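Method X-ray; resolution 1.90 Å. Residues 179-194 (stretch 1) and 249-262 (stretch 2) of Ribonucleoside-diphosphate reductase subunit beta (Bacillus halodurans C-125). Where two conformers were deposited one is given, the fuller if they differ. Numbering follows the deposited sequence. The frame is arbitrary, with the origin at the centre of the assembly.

Stretch 1 (179-194) IVYDVILEGLNFYSGF
Stretch 2, residues 249-262: FVKTTLMKAADLEK

Two helices run side by side in the same N-to-C sense, 179-187 and 249-262, with axes 10.6 Å apart at closest approach and a crossing angle of -30°. The register sets Val180 beside Val250, Ile184 beside Ala257 and Asn189 beside Glu261, the last pair with CA atoms 6.2 Å apart.

Glu261 covers the most surface, and the first helix's exit is built around it. That helix ends at Gly187, and Leu188 (phi/psi -150/-50) is the first residue to leave helical phi/psi; a type II turn runs from Leu188 to Tyr191 through Asn189 (-54/134) and Phe190 (64/9), closed by Tyr191 N to Leu188 O at 3.0 Å, and the next helix starts at Tyr191. Glu261, chi1 t and chi2 p, points its carboxylate at the free amides there. Phe190 N donates to Glu261 OE1 at 2.9 Å; Ser192 N and Ser192 OG (chi1 m) both donate to Glu261 OE2, each at 2.9 Å. Tyr191 N, 3.4 Å from Glu261 OE2, has too poor an angle to join them.

Leu188, chi1 t and chi2 p, lays its side chain against the helix one turn earlier: Leu188 CD2 lies 4.1 Å from Ala257 CB and 4.0 Å from Ala258 N. Ala257, pointing toward the partner, also receives Ile184, with Ile184 CG2 3.6 Å from Ala257 CB. A water donates to Asn189 OD1 at 2.5 Å and Ala257 O at 2.9 Å, bridging the stretches.

Val180 (chi1 t) anchors the other end, its CB 4.0 Å from Phe249 CE2 at the ring edge and its CG2 4.0 Å from Val250 CG2. Between these ends, Thr253 (chi1 m) returns its hydroxyl to its own helix, OG1 donating to Phe249 O at 2.6 Å, while Thr253 CG2 packs 3.4 Å from Ile184 CD1. The pattern is apolar packing along the helices and one buried carboxylate at the turn.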

# COMPACT_ATOMS: atom_id res chain seq x y z
N ILE A 179 -16.78 -8.01 -0.09
CA ILE A 179 -16.40 -7.54 1.27
C ILE A 179 -16.63 -8.65 2.31
O ILE A 179 -15.82 -8.83 3.22
CB ILE A 179 -17.22 -6.27 1.69
CG1 ILE A 179 -16.74 -5.04 0.92
CG2 ILE A 179 -17.13 -5.99 3.22
CD1 ILE A 179 -15.36 -4.50 1.41
N VAL A 180 -17.74 -9.38 2.18
CA VAL A 180 -18.01 -10.50 3.11
C VAL A 180 -16.93 -11.57 2.97
O VAL A 180 -16.46 -12.08 4.00
CB VAL A 180 -19.43 -11.12 2.94
CG1 VAL A 180 -19.58 -12.39 3.85
CG2 VAL A 180 -20.53 -10.06 3.27
N TYR A 181 -16.57 -11.92 1.73
CA TYR A 181 -15.50 -12.90 1.51
C TYR A 181 -14.19 -12.39 2.10
O TYR A 181 -13.45 -13.17 2.67
CB TYR A 181 -15.31 -13.27 0.05
CG TYR A 181 -16.53 -13.81 -0.63
CD1 TYR A 181 -17.28 -14.86 -0.09
CD2 TYR A 181 -16.94 -13.29 -1.83
CE1 TYR A 181 -18.41 -15.34 -0.73
CE2 TYR A 181 -18.04 -13.76 -2.47
CZ TYR A 181 -18.79 -14.77 -1.93
OH TYR A 181 -19.90 -15.20 -2.63
N ASP A 182 -13.91 -11.09 1.97
CA ASP A 182 -12.69 -10.46 2.59
C ASP A 182 -12.65 -10.63 4.14
O ASP A 182 -11.58 -10.88 4.72
CB ASP A 182 -12.58 -8.96 2.30
CG ASP A 182 -12.34 -8.60 0.83
OD1 ASP A 182 -11.88 -9.43 0.03
OD2 ASP A 182 -12.62 -7.41 0.47
N VAL A 183 -13.78 -10.43 4.79
CA VAL A 183 -13.93 -10.63 6.24
C VAL A 183 -13.61 -12.11 6.58
O VAL A 183 -12.88 -12.37 7.52
CB VAL A 183 -15.35 -10.20 6.75
CG1 VAL A 183 -15.66 -10.76 8.14
CG2 VAL A 183 -15.49 -8.66 6.72
N ILE A 184 -14.17 -13.05 5.82
CA ILE A 184 -13.87 -14.48 6.00
C ILE A 184 -12.41 -14.81 5.81
O ILE A 184 -11.84 -15.49 6.67
CB ILE A 184 -14.73 -15.37 5.04
CG1 ILE A 184 -16.20 -15.37 5.51
CG2 ILE A 184 -14.18 -16.77 5.00
CD1 ILE A 184 -17.21 -15.67 4.42
N LEU A 185 -11.77 -14.30 4.74
CA LEU A 185 -10.39 -14.63 4.46
C LEU A 185 -9.41 -14.12 5.52
O LEU A 185 -8.42 -14.77 5.78
CB LEU A 185 -9.90 -14.09 3.10
CG LEU A 185 -10.40 -14.71 1.80
CD1 LEU A 185 -9.57 -14.18 0.64
CD2 LEU A 185 -10.33 -16.19 1.81
N GLU A 186 -9.71 -12.96 6.10
CA GLU A 186 -8.87 -12.33 7.17
C GLU A 186 -9.35 -12.63 8.58
O GLU A 186 -8.60 -12.49 9.53
CB GLU A 186 -8.98 -10.83 7.05
CG GLU A 186 -8.57 -10.28 5.71
CD GLU A 186 -7.21 -9.61 5.64
OE1 GLU A 186 -6.37 -9.76 6.55
OE2 GLU A 186 -7.01 -8.87 4.63
N GLY A 187 -10.63 -12.97 8.72
CA GLY A 187 -11.23 -13.14 10.04
C GLY A 187 -11.62 -14.53 10.46
O GLY A 187 -12.09 -14.71 11.57
N LEU A 188 -11.39 -15.53 9.61
CA LEU A 188 -11.81 -16.91 9.93
C LEU A 188 -10.90 -17.97 9.31
O LEU A 188 -10.46 -18.86 10.04
CB LEU A 188 -13.27 -17.11 9.52
CG LEU A 188 -13.97 -18.47 9.76
CD1 LEU A 188 -13.93 -18.90 11.19
CD2 LEU A 188 -15.43 -18.35 9.32
N ASN A 189 -10.60 -17.88 8.01
CA ASN A 189 -9.70 -18.82 7.32
C ASN A 189 -8.36 -18.91 8.00
O ASN A 189 -7.81 -17.91 8.37
CB ASN A 189 -9.46 -18.44 5.85
CG ASN A 189 -10.66 -18.73 5.00
OD1 ASN A 189 -11.74 -18.97 5.53
ND2 ASN A 189 -10.49 -18.72 3.70
N PHE A 190 -7.90 -20.14 8.18
CA PHE A 190 -6.65 -20.46 8.88
C PHE A 190 -6.58 -20.09 10.36
O PHE A 190 -5.56 -20.31 10.95
CB PHE A 190 -5.41 -19.94 8.11
CG PHE A 190 -5.34 -20.45 6.72
CD1 PHE A 190 -5.26 -21.81 6.47
CD2 PHE A 190 -5.38 -19.57 5.64
CE1 PHE A 190 -5.25 -22.30 5.18
CE2 PHE A 190 -5.35 -20.04 4.36
CZ PHE A 190 -5.29 -21.40 4.11
N TYR A 191 -7.68 -19.67 10.98
CA TYR A 191 -7.65 -19.43 12.42
C TYR A 191 -7.36 -20.71 13.20
O TYR A 191 -6.78 -20.59 14.25
CB TYR A 191 -8.90 -18.67 12.92
CG TYR A 191 -8.76 -17.16 12.70
CD1 TYR A 191 -8.34 -16.63 11.48
CD2 TYR A 191 -9.06 -16.25 13.73
CE1 TYR A 191 -8.20 -15.23 11.29
CE2 TYR A 191 -8.92 -14.86 13.54
CZ TYR A 191 -8.50 -14.35 12.32
OH TYR A 191 -8.37 -12.97 12.14
N SER A 192 -7.74 -21.91 12.69
CA SER A 192 -7.34 -23.20 13.31
C SER A 192 -5.85 -23.36 13.29
O SER A 192 -5.25 -23.87 14.25
CB SER A 192 -7.87 -24.41 12.53
OG SER A 192 -9.27 -24.40 12.46
N GLY A 193 -5.25 -22.97 12.17
CA GLY A 193 -3.83 -23.07 11.97
C GLY A 193 -3.08 -22.11 12.85
O GLY A 193 -2.09 -22.48 13.42
N PHE A 194 -3.57 -20.87 12.98
CA PHE A 194 -2.93 -19.94 13.93
C PHE A 194 -2.99 -20.48 15.34
O PHE A 194 -2.01 -20.43 16.06
CB PHE A 194 -3.55 -18.56 13.87
CG PHE A 194 -3.50 -17.90 12.48
CD1 PHE A 194 -2.42 -18.08 11.60
CD2 PHE A 194 -4.54 -17.08 12.08
CE1 PHE A 194 -2.38 -17.47 10.36
CE2 PHE A 194 -4.50 -16.45 10.80
CZ PHE A 194 -3.43 -16.65 9.95
N PHE A 249 -27.62 -14.44 3.03
CA PHE A 249 -26.30 -14.53 2.37
C PHE A 249 -25.10 -14.57 3.36
O PHE A 249 -24.20 -15.42 3.26
CB PHE A 249 -26.08 -13.37 1.38
CG PHE A 249 -24.69 -13.36 0.78
CD1 PHE A 249 -24.40 -14.17 -0.31
CD2 PHE A 249 -23.66 -12.59 1.32
CE1 PHE A 249 -23.15 -14.21 -0.86
CE2 PHE A 249 -22.39 -12.62 0.77
CZ PHE A 249 -22.13 -13.43 -0.33
N VAL A 250 -25.08 -13.64 4.31
CA VAL A 250 -24.01 -13.57 5.31
C VAL A 250 -24.02 -14.82 6.20
O VAL A 250 -22.98 -15.43 6.42
CB VAL A 250 -24.13 -12.27 6.15
CG1 VAL A 250 -23.14 -12.26 7.33
CG2 VAL A 250 -23.88 -11.08 5.25
N LYS A 251 -25.20 -15.24 6.65
CA LYS A 251 -25.31 -16.41 7.52
C LYS A 251 -24.82 -17.66 6.76
O LYS A 251 -23.96 -18.37 7.24
CB LYS A 251 -26.75 -16.56 8.05
CG LYS A 251 -26.85 -17.33 9.36
CD LYS A 251 -28.26 -17.34 9.97
CE LYS A 251 -29.24 -18.19 9.17
NZ LYS A 251 -30.49 -18.51 9.95
N THR A 252 -25.35 -17.88 5.57
CA THR A 252 -24.97 -19.00 4.72
C THR A 252 -23.47 -19.05 4.37
O THR A 252 -22.83 -20.11 4.48
CB THR A 252 -25.80 -18.95 3.43
OG1 THR A 252 -27.16 -19.19 3.77
CG2 THR A 252 -25.35 -20.03 2.44
N THR A 253 -22.93 -17.90 3.99
CA THR A 253 -21.52 -17.79 3.61
C THR A 253 -20.60 -18.05 4.81
O THR A 253 -19.62 -18.79 4.67
CB THR A 253 -21.25 -16.45 2.91
OG1 THR A 253 -22.18 -16.32 1.83
CG2 THR A 253 -19.81 -16.39 2.37
N LEU A 254 -20.91 -17.46 5.97
CA LEU A 254 -20.17 -17.74 7.20
C LEU A 254 -20.24 -19.21 7.62
O LEU A 254 -19.23 -19.78 8.02
CB LEU A 254 -20.65 -16.87 8.36
CG LEU A 254 -20.26 -15.39 8.29
CD1 LEU A 254 -21.02 -14.62 9.35
CD2 LEU A 254 -18.76 -15.19 8.41
N MSE A 255 -21.41 -19.84 7.49
CA MSE A 255 -21.54 -21.27 7.83
C MSE A 255 -20.76 -22.17 6.89
O MSE A 255 -20.14 -23.12 7.34
CB MSE A 255 -23.01 -21.71 7.83
CG MSE A 255 -23.85 -21.07 8.92
SE MSE A 255 -25.76 -21.46 8.80
CE MSE A 255 -26.07 -21.86 6.94
N LYS A 256 -20.79 -21.87 5.59
CA LYS A 256 -20.01 -22.65 4.60
C LYS A 256 -18.53 -22.50 4.86
O LYS A 256 -17.77 -23.49 4.79
CB LYS A 256 -20.35 -22.20 3.17
CG LYS A 256 -19.72 -23.04 2.07
N ALA A 257 -18.12 -21.26 5.15
CA ALA A 257 -16.76 -20.95 5.48
C ALA A 257 -16.29 -21.66 6.79
O ALA A 257 -15.19 -22.19 6.84
CB ALA A 257 -16.59 -19.45 5.57
N ALA A 258 -17.12 -21.63 7.83
CA ALA A 258 -16.86 -22.35 9.09
C ALA A 258 -16.70 -23.86 8.84
O ALA A 258 -15.80 -24.48 9.38
CB ALA A 258 -17.99 -22.10 10.07
N ASP A 259 -17.59 -24.44 8.04
CA ASP A 259 -17.50 -25.85 7.66
C ASP A 259 -16.20 -26.18 6.92
O ASP A 259 -15.57 -27.20 7.20
CB ASP A 259 -18.69 -26.28 6.79
CG ASP A 259 -20.01 -26.34 7.54
OD1 ASP A 259 -20.00 -26.33 8.78
OD2 ASP A 259 -21.07 -26.39 6.86
N LEU A 260 -15.80 -25.31 5.98
CA LEU A 260 -14.55 -25.51 5.23
C LEU A 260 -13.34 -25.43 6.15
O LEU A 260 -12.42 -26.21 6.01
CB LEU A 260 -14.39 -24.49 4.08
CG LEU A 260 -15.25 -24.78 2.84
CD1 LEU A 260 -15.32 -23.57 1.90
CD2 LEU A 260 -14.73 -26.01 2.11
N GLU A 261 -13.36 -24.50 7.10
CA GLU A 261 -12.26 -24.39 8.08
C GLU A 261 -12.16 -25.66 8.91
O GLU A 261 -11.07 -26.18 9.08
CB GLU A 261 -12.45 -23.14 8.95
CG GLU A 261 -11.34 -22.87 9.98
CD GLU A 261 -9.97 -22.62 9.39
OE1 GLU A 261 -9.82 -22.33 8.19
OE2 GLU A 261 -9.00 -22.70 10.15
N LYS A 262 -13.30 -26.17 9.39
CA LYS A 262 -13.35 -27.41 10.17
C LYS A 262 -12.81 -28.56 9.36
O LYS A 262 -12.09 -29.38 9.88
CB LYS A 262 -14.79 -27.72 10.62
CG LYS A 262 -15.32 -26.72 11.62
CD LYS A 262 -16.79 -26.85 11.87
CE LYS A 262 -17.26 -25.62 12.69
NZ LYS A 262 -18.63 -25.69 13.18
O HOH W 1 -13.22 -20.92 5.20